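Surface layer protein (Geobacillus stearothermophilus, PDB 2RA1) forms the crystalline surface layer of the bacterial cell as a full-length protein, its N-terminal part, described here, being rich in coiled-coil helices and probably binding cell-wall sugars. Local coordinates at residues G29-I34 and D95-A100; T101-M106 and T155-A160. All coordinates share one frame; numbering follows the deposited sequence.

Contact 1. Residues G29-I34 and D95-A100; sequences GQFPDI and DAYNYA
The turn that joins helix 3-28 to helix 34-58 leans on a third helix, 89-115, by way of Phe-31 and Ile-34, which hold the ring of Tyr-97 between them. Of the five touching residues Tyr-97 buries the most surface, 94 of the 220 Å² in total. Its CG stands anti to the backbone N (chi1 -176°), a torsion that carries the ring out from the helix into the turn. On the CD1/CE1 side it meets Phe-31: CE1 lies 3.6 Å from Phe-31 CB, and CD1 sits 4.0 Å above the plane of the Phe-31 ring, displaced toward its rim. With centroids 5.5 Å apart and planes at 68°, the two rings form an offset edge-to-face pair in which Tyr-97 supplies the edge and Phe-31 the face. The CD2/CE2 side belongs to Ile-34, whose CD1 approaches Tyr-97 CD2 to 3.6 Å while CB lies 3.9 Å from CE2; the two side chains run past one another in opposite directions. Ile-34 CG1 also rests 3.8 Å from Asn-98 OD1, and the amide nitrogen of that asparagine is hydrogen-bonded to Tyr-38 OH on helix 34-58. No hydrogen bond spans the two segments, and Tyr-97 OH ends 4.4 Å from Pro-32 O, too long for one. Replacing Tyr-97 with an alanine would probably open a gap between Phe-31 and Ile-34 and deprive the Phe-31 face of its aromatic partner. Phe-31 further packs on Leu-151 and Leu-152 of helix 146-166, while Asp-33 takes the N-cap position of helix 34-58. A helix-connecting turn whose apolar side chains pack on another helix is consistent with the triple coiled-coil architecture of this N-terminal part.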
ATOM      1  N   GLY A  29       6.678  14.923 -40.844  1.00 39.16           N
ATOM      2  CA  GLY A  29       6.251  14.427 -39.556  1.00 30.17           C
ATOM      3  C   GLY A  29       7.354  14.562 -38.527  1.00 34.83           C
ATOM      4  O   GLY A  29       7.470  13.747 -37.601  1.00 29.38           O
ATOM      5  N   GLN A  30       8.171  15.601 -38.682  1.00 40.71           N
ATOM      6  CA  GLN A  30       9.248  15.884 -37.738  1.00 35.68           C
ATOM      7  C   GLN A  30       9.312  17.353 -37.384  1.00 35.26           C
ATOM      8  O   GLN A  30       8.637  18.172 -37.997  1.00 43.82           O
ATOM      9  CB  GLN A  30      10.585  15.456 -38.328  1.00 34.87           C
ATOM     10  CG  GLN A  30      10.672  13.971 -38.597  1.00 39.10           C
ATOM     11  CD  GLN A  30      11.919  13.602 -39.356  1.00 53.59           C
ATOM     12  OE1 GLN A  30      11.847  12.953 -40.395  1.00 58.47           O
ATOM     13  NE2 GLN A  30      13.075  14.028 -38.852  1.00 57.41           N
ATOM     14  N   PHE A  31      10.135  17.690 -36.400  1.00 31.19           N
ATOM     15  CA  PHE A  31      10.323  19.082 -36.023  1.00 28.76           C
ATOM     16  C   PHE A  31      11.627  19.625 -36.588  1.00 37.90           C
ATOM     17  O   PHE A  31      12.596  18.877 -36.760  1.00 44.98           O
ATOM     18  CB  PHE A  31      10.344  19.218 -34.510  1.00 27.29           C
ATOM     19  CG  PHE A  31       9.076  18.760 -33.850  1.00 35.89           C
ATOM     20  CD1 PHE A  31       9.032  17.564 -33.158  1.00 29.96           C
ATOM     21  CD2 PHE A  31       7.924  19.516 -33.945  1.00 34.30           C
ATOM     22  CE1 PHE A  31       7.860  17.135 -32.555  1.00 36.07           C
ATOM     23  CE2 PHE A  31       6.748  19.091 -33.347  1.00 40.57           C
ATOM     24  CZ  PHE A  31       6.716  17.894 -32.651  1.00 41.86           C
ATOM     25  N   PRO A  32      11.668  20.933 -36.861  1.00 35.82           N
ATOM     26  CA  PRO A  32      12.928  21.528 -37.300  1.00 41.42           C
ATOM     27  C   PRO A  32      13.895  21.586 -36.131  1.00 40.10           C
ATOM     28  O   PRO A  32      13.497  21.318 -35.003  1.00 41.03           O
ATOM     29  CB  PRO A  32      12.522  22.951 -37.697  1.00 38.71           C
ATOM     30  CG  PRO A  32      11.051  22.944 -37.751  1.00 37.07           C
ATOM     31  CD  PRO A  32      10.603  21.934 -36.775  1.00 32.12           C
ATOM     32  N   ASP A  33      15.155  21.892 -36.397  1.00 39.36           N
ATOM     33  CA  ASP A  33      16.058  22.237 -35.317  1.00 37.38           C
ATOM     34  C   ASP A  33      15.494  23.514 -34.695  1.00 30.99           C
ATOM     35  O   ASP A  33      15.155  24.468 -35.417  1.00 30.55           O
ATOM     36  CB  ASP A  33      17.471  22.457 -35.874  1.00 41.55           C
ATOM     37  CG  ASP A  33      18.548  22.385 -34.806  1.00 44.47           C
ATOM     38  OD1 ASP A  33      19.358  21.450 -34.873  1.00 55.23           O
ATOM     39  OD2 ASP A  33      18.607  23.256 -33.918  1.00 48.36           O
ATOM     40  N   ILE A  34      15.374  23.544 -33.368  1.00 30.11           N
ATOM     41  CA  ILE A  34      14.797  24.714 -32.706  1.00 18.14           C
ATOM     42  C   ILE A  34      15.610  25.976 -33.004  1.00 28.51           C
ATOM     43  O   ILE A  34      15.106  27.082 -32.921  1.00 37.22           O
ATOM     44  CB  ILE A  34      14.689  24.530 -31.177  1.00 24.47           C
ATOM     45  CG1 ILE A  34      13.790  25.622 -30.573  1.00 22.90           C
ATOM     46  CG2 ILE A  34      16.057  24.510 -30.509  1.00 19.01           C
ATOM     47  CD1 ILE A  34      12.360  25.528 -31.060  1.00 25.02           C
ATOM     48  N   ASP A  95       7.924  27.937 -27.395  1.00 25.25           N
ATOM     49  CA  ASP A  95       7.646  27.668 -25.979  1.00 26.91           C
ATOM     50  C   ASP A  95       7.203  26.245 -25.701  1.00 27.60           C
ATOM     51  O   ASP A  95       7.543  25.679 -24.674  1.00 30.15           O
ATOM     52  CB  ASP A  95       6.557  28.612 -25.460  1.00 28.29           C
ATOM     53  CG  ASP A  95       7.025  30.057 -25.368  1.00 39.01           C
ATOM     54  OD1 ASP A  95       8.219  30.350 -25.628  1.00 40.79           O
ATOM     55  OD2 ASP A  95       6.180  30.905 -25.021  1.00 45.42           O
ATOM     56  N   ALA A  96       6.417  25.688 -26.616  1.00 27.40           N
ATOM     57  CA  ALA A  96       5.896  24.338 -26.473  1.00 27.54           C
ATOM     58  C   ALA A  96       6.961  23.309 -26.815  1.00 29.54           C
ATOM     59  O   ALA A  96       7.069  22.269 -26.160  1.00 27.47           O
ATOM     60  CB  ALA A  96       4.677  24.153 -27.359  1.00 24.75           C
ATOM     61  N   TYR A  97       7.742  23.593 -27.852  1.00 24.10           N
ATOM     62  CA  TYR A  97       8.822  22.697 -28.203  1.00 23.74           C
ATOM     63  C   TYR A  97       9.856  22.653 -27.074  1.00 24.86           C
ATOM     64  O   TYR A  97      10.349  21.592 -26.717  1.00 34.05           O
ATOM     65  CB  TYR A  97       9.487  23.099 -29.526  1.00 20.28           C
ATOM     66  CG  TYR A  97      10.554  22.124 -29.946  1.00 21.21           C
ATOM     67  CD1 TYR A  97      10.243  21.033 -30.743  1.00 25.17           C
ATOM     68  CD2 TYR A  97      11.874  22.277 -29.525  1.00 21.22           C
ATOM     69  CE1 TYR A  97      11.224  20.116 -31.116  1.00 28.43           C
ATOM     70  CE2 TYR A  97      12.860  21.372 -29.900  1.00 23.04           C
ATOM     71  CZ  TYR A  97      12.521  20.290 -30.694  1.00 28.90           C
ATOM     72  OH  TYR A  97      13.486  19.376 -31.076  1.00 35.64           O
ATOM     73  N   ASN A  98      10.192  23.821 -26.542  1.00 23.25           N
ATOM     74  CA  ASN A  98      11.058  23.928 -25.387  1.00 25.42           C
ATOM     75  C   ASN A  98      10.461  23.246 -24.144  1.00 35.54           C
ATOM     76  O   ASN A  98      11.167  22.573 -23.394  1.00 43.51           O
ATOM     77  CB  ASN A  98      11.331  25.398 -25.087  1.00 24.44           C
ATOM     78  CG  ASN A  98      12.271  26.040 -26.097  1.00 34.80           C
ATOM     79  OD1 ASN A  98      12.918  25.354 -26.885  1.00 33.48           O
ATOM     80  ND2 ASN A  98      12.358  27.361 -26.063  1.00 35.41           N
ATOM     81  N   TYR A  99       9.161  23.408 -23.922  1.00 32.25           N
ATOM     82  CA  TYR A  99       8.538  22.745 -22.791  1.00 27.28           C
ATOM     83  C   TYR A  99       8.665  21.236 -22.958  1.00 32.55           C
ATOM     84  O   TYR A  99       9.050  20.523 -22.030  1.00 37.66           O
ATOM     85  CB  TYR A  99       7.076  23.127 -22.673  1.00 19.21           C
ATOM     86  CG  TYR A  99       6.261  22.192 -21.795  1.00 21.83           C
ATOM     87  CD1 TYR A  99       6.427  22.180 -20.424  1.00 24.61           C
ATOM     88  CD2 TYR A  99       5.334  21.316 -22.347  1.00 23.11           C
ATOM     89  CE1 TYR A  99       5.692  21.334 -19.612  1.00 21.35           C
ATOM     90  CE2 TYR A  99       4.581  20.474 -21.551  1.00 31.32           C
ATOM     91  CZ  TYR A  99       4.762  20.485 -20.177  1.00 32.11           C
ATOM     92  OH  TYR A  99       4.012  19.639 -19.362  1.00 25.76           O
ATOM     93  N   ALA A 100       8.353  20.771 -24.159  1.00 25.06           N
ATOM     94  CA  ALA A 100       8.360  19.353 -24.490  1.00 27.92           C
ATOM     95  C   ALA A 100       9.747  18.682 -24.417  1.00 31.84           C
ATOM     96  O   ALA A 100       9.848  17.534 -23.987  1.00 27.51           O
ATOM     97  CB  ALA A 100       7.724  19.133 -25.853  1.00 25.57           C
TER

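Contact 2. Residues T101-M106 and T155-A160; sequences TKLDKM and TFKADA
Segments 101-106 of helix 89-115 and 155-160 of helix 146-166 run in the same general direction, their axes 8.3 Å apart at closest and inclined by 36°, with Asp-104 opposite Phe-156 and Leu-103 opposite Ala-160 in the CA register. Phe-156, in a wider pi-type turn, supplies the largest share of the buried surface. Its ring lies between two threonine methyls: Thr-101 CG2 approaches one face, 4.1 Å from CZ, and Thr-155 CG2 from its own helix sits over the centre of the opposite face. At the ring edge Asp-104 crosses at about a right angle, CB 3.8 Å from CD2 and CG in the ring plane. The carboxylate, its plane 62° from that of the ring, is set there by CG standing anti to the backbone N (chi1 -159°). Its OD1 accepts a bond of 2.7 Å from a water that also donates to Phe-156 O, so one molecule bridges the helices. Arg-107, which forms a salt bridge with Asp-104 OD1 and touches the side chain of Asp-159, probably offsets the like charges of the two carboxylates, whose OD1 atoms are 5.2 Å apart. Farther along, Leu-103 CD1 lies 4.1 Å from Lys-157 CA, and the short Ala-160 side chain meets Leu-103, CB to CB, at 4.3 Å. Such side-by-side packing of two helices running the same way is consistent with the helical bundle of the triple coiled-coil part.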
ATOM      1  N   THR A 101      10.803  19.389 -24.818  1.00 28.73           N
ATOM      2  CA  THR A 101      12.148  18.806 -24.796  1.00 30.53           C
ATOM      3  C   THR A 101      12.741  18.857 -23.400  1.00 34.15           C
ATOM      4  O   THR A 101      13.633  18.061 -23.070  1.00 33.89           O
ATOM      5  CB  THR A 101      13.147  19.489 -25.789  1.00 33.49           C
ATOM      6  OG1 THR A 101      13.412  20.834 -25.377  1.00 36.77           O
ATOM      7  CG2 THR A 101      12.604  19.482 -27.180  1.00 25.08           C
ATOM      8  N   LYS A 102      12.266  19.802 -22.586  1.00 27.83           N
ATOM      9  CA  LYS A 102      12.602  19.777 -21.164  1.00 26.37           C
ATOM     10  C   LYS A 102      11.947  18.557 -20.501  1.00 25.96           C
ATOM     11  O   LYS A 102      12.574  17.835 -19.746  1.00 25.04           O
ATOM     12  CB  LYS A 102      12.191  21.058 -20.463  1.00 29.00           C
ATOM     13  CG  LYS A 102      12.684  21.135 -19.038  1.00 42.37           C
ATOM     14  CD  LYS A 102      12.132  22.370 -18.328  1.00 50.63           C
ATOM     15  CE  LYS A 102      12.795  22.570 -16.967  1.00 55.21           C
ATOM     16  NZ  LYS A 102      12.235  23.755 -16.238  1.00 56.84           N
ATOM     17  N   LEU A 103      10.694  18.294 -20.815  1.00 30.06           N
ATOM     18  CA  LEU A 103      10.103  17.048 -20.360  1.00 28.28           C
ATOM     19  C   LEU A 103      11.008  15.858 -20.689  1.00 26.60           C
ATOM     20  O   LEU A 103      11.305  15.043 -19.819  1.00 28.83           O
ATOM     21  CB  LEU A 103       8.716  16.828 -20.978  1.00 23.70           C
ATOM     22  CG  LEU A 103       7.533  17.471 -20.268  1.00 29.31           C
ATOM     23  CD1 LEU A 103       6.242  16.996 -20.942  1.00 31.76           C
ATOM     24  CD2 LEU A 103       7.525  17.117 -18.778  1.00 28.26           C
ATOM     25  N   ASP A 104      11.427  15.755 -21.946  1.00 34.15           N
ATOM     26  CA  ASP A 104      12.207  14.609 -22.423  1.00 38.33           C
ATOM     27  C   ASP A 104      13.514  14.490 -21.645  1.00 36.81           C
ATOM     28  O   ASP A 104      13.919  13.395 -21.223  1.00 33.34           O
ATOM     29  CB  ASP A 104      12.488  14.750 -23.920  1.00 38.93           C
ATOM     30  CG  ASP A 104      12.835  13.428 -24.591  1.00 42.53           C
ATOM     31  OD1 ASP A 104      12.402  12.363 -24.123  1.00 47.78           O
ATOM     32  OD2 ASP A 104      13.529  13.458 -25.619  1.00 45.91           O
ATOM     33  N   LYS A 105      14.152  15.636 -21.445  1.00 31.02           N
ATOM     34  CA  LYS A 105      15.405  15.705 -20.725  1.00 33.38           C
ATOM     35  C   LYS A 105      15.250  15.302 -19.256  1.00 33.08           C
ATOM     36  O   LYS A 105      16.123  14.609 -18.685  1.00 29.14           O
ATOM     37  CB  LYS A 105      16.016  17.096 -20.880  1.00 39.12           C
ATOM     38  CG  LYS A 105      16.894  17.554 -19.730  1.00 61.15           C
ATOM     39  CD  LYS A 105      16.093  18.387 -18.725  1.00 74.88           C
ATOM     40  CE  LYS A 105      16.943  18.850 -17.540  1.00 78.59           C
ATOM     41  NZ  LYS A 105      16.215  19.845 -16.698  1.00 78.85           N
ATOM     42  N   MET A 106      14.146  15.737 -18.648  1.00 36.44           N
ATOM     43  CA  MET A 106      13.850  15.396 -17.259  1.00 28.54           C
ATOM     44  C   MET A 106      13.546  13.904 -17.152  1.00 32.23           C
ATOM     45  O   MET A 106      13.992  13.238 -16.224  1.00 24.05           O
ATOM     46  CB  MET A 106      12.685  16.217 -16.740  1.00 30.02           C
ATOM     47  CG  MET A 106      13.053  17.661 -16.389  1.00 41.77           C
ATOM     48  SD  MET A 106      11.639  18.694 -15.879  1.00 46.01           S
ATOM     49  CE  MET A 106      11.503  18.292 -14.175  1.00 23.59           C
ATOM     50  N   THR A 155       5.396  12.588 -29.188  1.00 35.98           N
ATOM     51  CA  THR A 155       6.838  12.546 -29.297  1.00 30.80           C
ATOM     52  C   THR A 155       7.504  12.581 -27.920  1.00 31.52           C
ATOM     53  O   THR A 155       8.358  11.743 -27.618  1.00 37.46           O
ATOM     54  CB  THR A 155       7.366  13.676 -30.202  1.00 30.26           C
ATOM     55  OG1 THR A 155       6.857  13.505 -31.534  1.00 29.61           O
ATOM     56  CG2 THR A 155       8.872  13.646 -30.248  1.00 28.25           C
ATOM     57  N   PHE A 156       7.081  13.518 -27.078  1.00 28.17           N
ATOM     58  CA  PHE A 156       7.802  13.843 -25.850  1.00 26.49           C
ATOM     59  C   PHE A 156       7.018  13.594 -24.564  1.00 33.65           C
ATOM     60  O   PHE A 156       7.587  13.167 -23.545  1.00 29.80           O
ATOM     61  CB  PHE A 156       8.207  15.320 -25.859  1.00 26.81           C
ATOM     62  CG  PHE A 156       9.077  15.704 -27.029  1.00 40.62           C
ATOM     63  CD1 PHE A 156       8.582  16.511 -28.047  1.00 36.43           C
ATOM     64  CD2 PHE A 156      10.396  15.267 -27.105  1.00 40.41           C
ATOM     65  CE1 PHE A 156       9.400  16.879 -29.127  1.00 36.66           C
ATOM     66  CE2 PHE A 156      11.205  15.618 -28.175  1.00 38.52           C
ATOM     67  CZ  PHE A 156      10.704  16.430 -29.192  1.00 37.04           C
ATOM     68  N   LYS A 157       5.725  13.902 -24.589  1.00 24.65           N
ATOM     69  CA  LYS A 157       4.977  13.960 -23.346  1.00 24.19           C
ATOM     70  C   LYS A 157       4.603  12.586 -22.790  1.00 20.96           C
ATOM     71  O   LYS A 157       4.750  12.342 -21.593  1.00 25.16           O
ATOM     72  CB  LYS A 157       3.725  14.815 -23.495  1.00 31.35           C
ATOM     73  CG  LYS A 157       2.835  14.720 -22.276  1.00 34.92           C
ATOM     74  CD  LYS A 157       1.914  15.898 -22.143  1.00 37.48           C
ATOM     75  CE  LYS A 157       1.102  15.788 -20.856  1.00 38.25           C
ATOM     76  NZ  LYS A 157      -0.146  16.592 -20.958  1.00 36.44           N
ATOM     77  N   ALA A 158       4.139  11.702 -23.677  1.00 27.28           N
ATOM     78  CA  ALA A 158       3.663  10.362 -23.308  1.00 29.03           C
ATOM     79  C   ALA A 158       4.702   9.520 -22.558  1.00 28.14           C
ATOM     80  O   ALA A 158       4.368   8.839 -21.590  1.00 36.41           O
ATOM     81  CB  ALA A 158       3.168   9.613 -24.546  1.00 24.66           C
ATOM     82  N   ASP A 159       5.950   9.573 -23.017  1.00 31.83           N
ATOM     83  CA  ASP A 159       7.061   8.871 -22.386  1.00 31.55           C
ATOM     84  C   ASP A 159       7.309   9.409 -20.996  1.00 31.35           C
ATOM     85  O   ASP A 159       7.551   8.642 -20.071  1.00 30.90           O
ATOM     86  CB  ASP A 159       8.346   9.043 -23.207  1.00 34.49           C
ATOM     87  CG  ASP A 159       8.318   8.276 -24.517  1.00 41.64           C
ATOM     88  OD1 ASP A 159       9.003   8.707 -25.486  1.00 53.88           O
ATOM     89  OD2 ASP A 159       7.611   7.248 -24.582  1.00 27.61           O
ATOM     90  N   ALA A 160       7.287  10.734 -20.855  1.00 25.82           N
ATOM     91  CA  ALA A 160       7.531  11.353 -19.555  1.00 24.72           C
ATOM     92  C   ALA A 160       6.450  10.973 -18.522  1.00 22.67           C
ATOM     93  O   ALA A 160       6.755  10.705 -17.376  1.00 30.93           O
ATOM     94  CB  ALA A 160       7.653  12.873 -19.696  1.00 15.31           C
TER
HETATM   95  O   HOH W   1       9.841  12.073 -23.505  1.00 41.36           O

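In the fold
From the N terminus, the chain passes along helix 3-28, enters the 29-34 turn and continues through helices 34-58 and 63-77; contact 1 closes the loop that begins at the turn, with 60 residues between the segments, on helix 89-115. Contact 2 starts on the next residue of the same helix and closes a second, largely helical excursion through helices 119-135 and 138-141 on helix 146-166. The loops are thus in series, neither enclosing nor crossing the other. Their centres are about 11 Å apart, and they meet directly: Phe-31 CE1 lies 3.8 Å from Phe-156 CE1. Both contacts use helix 89-115, which thus joins the 29-34 turn to helix 146-166.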